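Alginate lyase (Paenibacillus sp. FPU-7, PDB 6KFN) probably cleaves the polysaccharide alginate by beta-elimination, as a lyase built on a right-handed parallel beta-helix. Local coordinates at residues D116-F121 against F145-V151; Q242-Q246 against D276-S280. The contacts are given in a common frame with arbitrary orientation. Where two conformers were deposited one is given. Residue numbers count along the deposited sequence, not the author numbering.

Contact 1: D116-F121 against F145-V151; sequences DEGVHF and FGEGIYV. With NA (sodium ion), chain B.
Strands 119-121 and 149-151 run parallel, axes 4.7 Å apart and 9° from aligned, pairing Val119 with Ile149, His120 with Tyr150 and Phe121 with Val151. Backbone hydrogen bonds run from Val119 N to Gly148 O (3.0 Å), Tyr150 N to Val119 O (2.8 Å) and Phe121 N to Tyr150 O (2.9 Å); just before the strands Gly118 N donates to Glu147 O (3.0 Å). Parallel, in-register pairing of successive coils, with side chains stacked on either face, is characteristic of a parallel beta-helix, here of the right-handed family. On one face His120 and Tyr150, both t, form an offset stack, centroids 4.1 Å apart and planes at 30°. Glu117 (p, chi2 m) curls back so that OE2 accepts a hydrogen bond from His120 ND1 (2.7 Å), while OE1 forms a salt bridge with Lys94. On the other face Phe121 (m) sets CE2 3.8 Å from CG2 of Ile149 (m) and CD2 4.2 Å from CG2 of Val151 (t). Glu147 (m, chi2 p) binds sodium through OE2 (2.3 Å); Glu182, Asp185 and three waters complete the site.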
loop_
_atom_site.group_PDB
_atom_site.type_symbol
_atom_site.label_atom_id
_atom_site.label_comp_id
_atom_site.label_asym_id
_atom_site.label_seq_id
_atom_site.Cartn_x
_atom_site.Cartn_y
_atom_site.Cartn_z
ATOM N N ASP A 116 11.556 0.127 -5.467
ATOM C CA ASP A 116 10.452 -0.678 -5.960
ATOM C C ASP A 116 9.176 -0.177 -5.276
ATOM O O ASP A 116 8.826 0.993 -5.452
ATOM C CB ASP A 116 10.734 -2.177 -5.750
ATOM C CG ASP A 116 11.870 -2.726 -6.608
ATOM O OD1 ASP A 116 12.415 -2.064 -7.500
ATOM O OD2 ASP A 116 12.179 -3.934 -6.347
ATOM N N GLU A 117 8.496 -1.037 -4.496
ATOM C CA GLU A 117 7.144 -0.740 -4.026
ATOM C C GLU A 117 7.146 -0.097 -2.638
ATOM O O GLU A 117 7.960 -0.396 -1.763
ATOM C CB GLU A 117 6.243 -1.979 -4.087
ATOM C CG GLU A 117 6.495 -3.102 -3.082
ATOM C CD GLU A 117 7.561 -4.139 -3.441
ATOM O OE1 GLU A 117 8.440 -3.858 -4.287
ATOM O OE2 GLU A 117 7.564 -5.252 -2.829
ATOM N N GLY A 118 6.162 0.771 -2.419
ATOM C CA GLY A 118 6.079 1.515 -1.178
ATOM C C GLY A 118 5.773 0.652 0.033
ATOM O O GLY A 118 6.513 0.681 1.023
ATOM N N VAL A 119 4.647 -0.049 -0.022
ATOM C CA VAL A 119 4.164 -0.899 1.067
ATOM C C VAL A 119 3.776 -2.232 0.465
ATOM O O VAL A 119 3.068 -2.261 -0.545
ATOM C CB VAL A 119 2.970 -0.263 1.795
ATOM C CG1 VAL A 119 2.388 -1.188 2.884
ATOM C CG2 VAL A 119 3.389 1.077 2.405
ATOM N N HIS A 120 4.174 -3.332 1.093
ATOM C CA HIS A 120 3.842 -4.657 0.590
ATOM C C HIS A 120 3.362 -5.534 1.740
ATOM O O HIS A 120 4.092 -5.765 2.701
ATOM C CB HIS A 120 5.050 -5.267 -0.075
ATOM C CG HIS A 120 4.792 -6.506 -0.890
ATOM N ND1 HIS A 120 5.602 -6.820 -1.930
ATOM C CD2 HIS A 120 3.816 -7.455 -0.883
ATOM C CE1 HIS A 120 5.198 -7.949 -2.494
ATOM N NE2 HIS A 120 4.139 -8.373 -1.847
ATOM N N PHE A 121 2.104 -5.993 1.648
ATOM C CA PHE A 121 1.538 -6.975 2.577
ATOM C C PHE A 121 1.802 -8.368 1.995
ATOM O O PHE A 121 1.259 -8.696 0.941
ATOM C CB PHE A 121 0.034 -6.787 2.730
ATOM C CG PHE A 121 -0.376 -5.421 3.225
ATOM C CD1 PHE A 121 -0.381 -5.150 4.559
ATOM C CD2 PHE A 121 -0.755 -4.431 2.354
ATOM C CE1 PHE A 121 -0.760 -3.912 5.038
ATOM C CE2 PHE A 121 -1.137 -3.190 2.813
ATOM C CZ PHE A 121 -1.146 -2.926 4.187
ATOM N N PHE A 145 8.101 -2.546 -10.904
ATOM C CA PHE A 145 7.953 -2.995 -9.511
ATOM C C PHE A 145 7.662 -1.816 -8.587
ATOM O O PHE A 145 7.896 -1.876 -7.385
ATOM C CB PHE A 145 9.239 -3.709 -9.043
ATOM C CG PHE A 145 9.641 -4.937 -9.818
ATOM C CD1 PHE A 145 8.745 -5.701 -10.567
ATOM C CD2 PHE A 145 10.948 -5.367 -9.752
ATOM C CE1 PHE A 145 9.129 -6.839 -11.231
ATOM C CE2 PHE A 145 11.346 -6.502 -10.453
ATOM C CZ PHE A 145 10.417 -7.239 -11.187
ATOM N N GLY A 146 7.147 -0.708 -9.152
ATOM C CA GLY A 146 7.003 0.534 -8.431
ATOM C C GLY A 146 5.610 0.817 -7.909
ATOM O O GLY A 146 5.163 1.973 -7.945
ATOM N N GLU A 147 4.919 -0.203 -7.426
ATOM C CA GLU A 147 3.567 -0.000 -6.922
ATOM C C GLU A 147 3.593 0.862 -5.667
ATOM O O GLU A 147 4.539 0.844 -4.888
ATOM C CB GLU A 147 2.893 -1.336 -6.592
ATOM C CG GLU A 147 2.704 -2.251 -7.792
ATOM C CD GLU A 147 3.894 -3.075 -8.223
ATOM O OE1 GLU A 147 4.964 -3.021 -7.605
ATOM O OE2 GLU A 147 3.754 -3.811 -9.232
ATOM N N GLY A 148 2.507 1.600 -5.452
ATOM C CA GLY A 148 2.357 2.291 -4.187
ATOM C C GLY A 148 2.172 1.318 -3.029
ATOM O O GLY A 148 2.938 1.305 -2.063
ATOM N N ILE A 149 1.128 0.508 -3.165
ATOM C CA ILE A 149 0.763 -0.523 -2.213
ATOM C C ILE A 149 0.548 -1.824 -3.010
ATOM O O ILE A 149 -0.168 -1.839 -4.015
ATOM C CB ILE A 149 -0.489 -0.169 -1.406
ATOM C CG1 ILE A 149 -0.303 1.194 -0.721
ATOM C CG2 ILE A 149 -0.814 -1.272 -0.414
ATOM C CD1 ILE A 149 -1.527 1.700 -0.010
ATOM N N TYR A 150 1.156 -2.890 -2.520
ATOM C CA TYR A 150 1.180 -4.200 -3.181
ATOM C C TYR A 150 0.627 -5.196 -2.161
ATOM O O TYR A 150 1.168 -5.311 -1.056
ATOM C CB TYR A 150 2.610 -4.514 -3.568
ATOM C CG TYR A 150 2.852 -5.652 -4.513
ATOM C CD1 TYR A 150 2.537 -6.958 -4.222
ATOM C CD2 TYR A 150 3.563 -5.416 -5.651
ATOM C CE1 TYR A 150 2.890 -8.004 -5.065
ATOM C CE2 TYR A 150 3.919 -6.468 -6.516
ATOM C CZ TYR A 150 3.560 -7.752 -6.211
ATOM O OH TYR A 150 3.975 -8.784 -7.008
ATOM N N VAL A 151 -0.487 -5.851 -2.502
ATOM C CA VAL A 151 -1.178 -6.724 -1.557
ATOM C C VAL A 151 -1.064 -8.163 -2.043
ATOM O O VAL A 151 -1.646 -8.514 -3.066
ATOM C CB VAL A 151 -2.644 -6.309 -1.370
ATOM C CG1 VAL A 151 -3.240 -7.047 -0.162
ATOM C CG2 VAL A 151 -2.823 -4.795 -1.239
HETATM NA NA NA B . 2.044 -4.317 -10.748
HETATM O O HOH W 1 3.213 -6.449 -10.762
HETATM O O HOH W 2 3.490 -3.449 -12.452
HETATM O O HOH W 3 0.690 -4.901 -12.606
#

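Contact 2: Q242-Q246 against D276-S280; sequences QVHVQ and DATAS. With NA (sodium ion), chain C.
Ala277, Val243 and Val245 carry most of this small apolar contact, which buries 219 Å² in all. Segment 242-246 is extended: strand residues Gln242 and Val243 lead into His244 and Val245, still with beta-like angles. The facing chain bends at Asp276 (-90/3) and then extends from Ala277 into a strand that continues beyond Ser280. The touching parts run 148° apart, roughly antiparallel, and the nearest CA pair is His244 with Ala277 at 5.5 Å. The two backbones are not hydrogen-bonded to each other; valine and alanine side chains make the contact. The CB of Ala277 points toward the other segment and lies 3.6 Å from Val243 CG1 and 3.9 Å from Val245 CG2. Within the right-handed beta-helix this is packing between one coil and the corner of the next, where the chain turns out of strand 269-273 into strand 278-287. Val243, t, points toward 276-280; its CG2 stands 4.4 Å from Ala279 CB, and Phe256 touches both residues. Val245, also t, lays CG2 against the bend, 3.3 Å from Ala277 N and 3.6 Å from Asp276 C. The intervening His244 (m) points away and is hydrogen-bonded through ND1 to Asp216. Gln242 (m, chi2 t) takes no part in the packing; its OE1 binds a sodium ion at 2.4 Å, together with Tyr210 O, Asp212 and three waters.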
loop_
_atom_site.group_PDB
_atom_site.type_symbol
_atom_site.label_atom_id
_atom_site.label_comp_id
_atom_site.label_asym_id
_atom_site.label_seq_id
_atom_site.Cartn_x
_atom_site.Cartn_y
_atom_site.Cartn_z
ATOM N N GLN A 242 -8.958 -1.719 -13.045
ATOM C CA GLN A 242 -9.044 -2.960 -13.793
ATOM C C GLN A 242 -9.264 -4.122 -12.851
ATOM O O GLN A 242 -8.908 -4.058 -11.668
ATOM C CB GLN A 242 -7.765 -3.205 -14.604
ATOM C CG GLN A 242 -7.519 -2.120 -15.641
ATOM C CD GLN A 242 -6.184 -2.208 -16.319
ATOM O OE1 GLN A 242 -5.274 -2.919 -15.882
ATOM N NE2 GLN A 242 -6.022 -1.447 -17.380
ATOM N N VAL A 243 -9.836 -5.193 -13.401
ATOM C CA VAL A 243 -9.970 -6.467 -12.713
ATOM C C VAL A 243 -9.461 -7.535 -13.685
ATOM O O VAL A 243 -9.834 -7.505 -14.863
ATOM C CB VAL A 243 -11.422 -6.769 -12.272
ATOM C CG1 VAL A 243 -11.461 -7.900 -11.256
ATOM C CG2 VAL A 243 -12.114 -5.530 -11.707
ATOM N N HIS A 244 -8.607 -8.435 -13.214
ATOM C CA HIS A 244 -8.031 -9.494 -14.061
ATOM C C HIS A 244 -8.095 -10.814 -13.345
ATOM O O HIS A 244 -8.024 -10.867 -12.112
ATOM C CB HIS A 244 -6.555 -9.201 -14.401
ATOM C CG HIS A 244 -6.321 -8.063 -15.329
ATOM N ND1 HIS A 244 -6.083 -6.768 -14.906
ATOM C CD2 HIS A 244 -6.229 -8.039 -16.677
ATOM C CE1 HIS A 244 -5.862 -6.001 -15.974
ATOM N NE2 HIS A 244 -5.949 -6.750 -17.045
ATOM N N VAL A 245 -8.150 -11.897 -14.152
ATOM C CA VAL A 245 -8.114 -13.269 -13.667
ATOM C C VAL A 245 -6.757 -13.887 -13.997
ATOM O O VAL A 245 -6.488 -14.233 -15.151
ATOM C CB VAL A 245 -9.254 -14.088 -14.299
ATOM C CG1 VAL A 245 -9.255 -15.494 -13.720
ATOM C CG2 VAL A 245 -10.599 -13.424 -14.063
ATOM N N GLN A 246 -5.917 -14.060 -12.985
ATOM C CA GLN A 246 -4.634 -14.714 -13.143
ATOM C C GLN A 246 -4.685 -16.201 -12.890
ATOM O O GLN A 246 -3.814 -16.947 -13.382
ATOM C CB GLN A 246 -3.620 -14.088 -12.182
ATOM C CG GLN A 246 -3.370 -12.633 -12.417
ATOM C CD GLN A 246 -3.160 -12.238 -13.884
ATOM O OE1 GLN A 246 -4.071 -11.734 -14.565
ATOM N NE2 GLN A 246 -1.975 -12.531 -14.370
ATOM N N ASP A 276 -12.872 -13.210 -17.626
ATOM C CA ASP A 276 -13.798 -13.815 -16.697
ATOM C C ASP A 276 -13.918 -13.041 -15.380
ATOM O O ASP A 276 -14.638 -13.484 -14.483
ATOM C CB ASP A 276 -13.364 -15.263 -16.400
ATOM C CG ASP A 276 -13.471 -16.173 -17.554
ATOM O OD1 ASP A 276 -14.407 -16.052 -18.353
ATOM O OD2 ASP A 276 -12.600 -17.066 -17.673
ATOM N N ALA A 277 -13.242 -11.907 -15.237
ATOM C CA ALA A 277 -13.287 -11.173 -13.987
ATOM C C ALA A 277 -14.705 -10.685 -13.723
ATOM O O ALA A 277 -15.433 -10.367 -14.658
ATOM C CB ALA A 277 -12.346 -9.983 -14.061
ATOM N N THR A 278 -15.099 -10.589 -12.444
ATOM C CA THR A 278 -16.424 -10.088 -12.127
ATOM C C THR A 278 -16.349 -8.924 -11.139
ATOM O O THR A 278 -15.538 -8.909 -10.206
ATOM C CB THR A 278 -17.367 -11.181 -11.589
ATOM O OG1 THR A 278 -16.815 -11.774 -10.408
ATOM C CG2 THR A 278 -17.657 -12.229 -12.651
ATOM N N ALA A 279 -17.261 -7.973 -11.356
ATOM C CA ALA A 279 -17.360 -6.811 -10.515
ATOM C C ALA A 279 -18.791 -6.355 -10.426
ATOM O O ALA A 279 -19.624 -6.646 -11.287
ATOM C CB ALA A 279 -16.478 -5.684 -11.076
ATOM N N SER A 280 -19.058 -5.554 -9.410
ATOM C CA SER A 280 -20.292 -4.804 -9.244
ATOM C C SER A 280 -19.919 -3.340 -9.097
ATOM O O SER A 280 -18.870 -3.017 -8.542
ATOM C CB SER A 280 -21.077 -5.274 -8.015
ATOM O OG SER A 280 -21.377 -6.665 -8.067
HETATM NA NA NA C . -2.931 -3.027 -16.288
HETATM O O HOH W 4 -2.710 -1.737 -14.316
HETATM O O HOH W 5 -2.448 -5.042 -15.134
HETATM O O HOH W 6 -3.152 -4.288 -18.272
#

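In the fold
From the N terminus, the chain has already wound several coils when it enters 116-121; the 23 residues that follow, including strands 129-131 and 134-136, complete a coil that contact 1 closes at 145-151. The beta-helix then advances through strands 184-186 and 215-217 before contact 2 opens at 242-246 and closes at 276-280, beyond strands 254-257, 260-262 and 269-273. The contacts therefore follow in series, neither nested nor crossed, with centres 20 Å apart. Contact 1 joins neighbouring strands within the ten-strand parallel sheet near the middle of the chain, whereas contact 2 links that sheet to strand 278-287 of the other. Each includes a ligand of a different sodium ion.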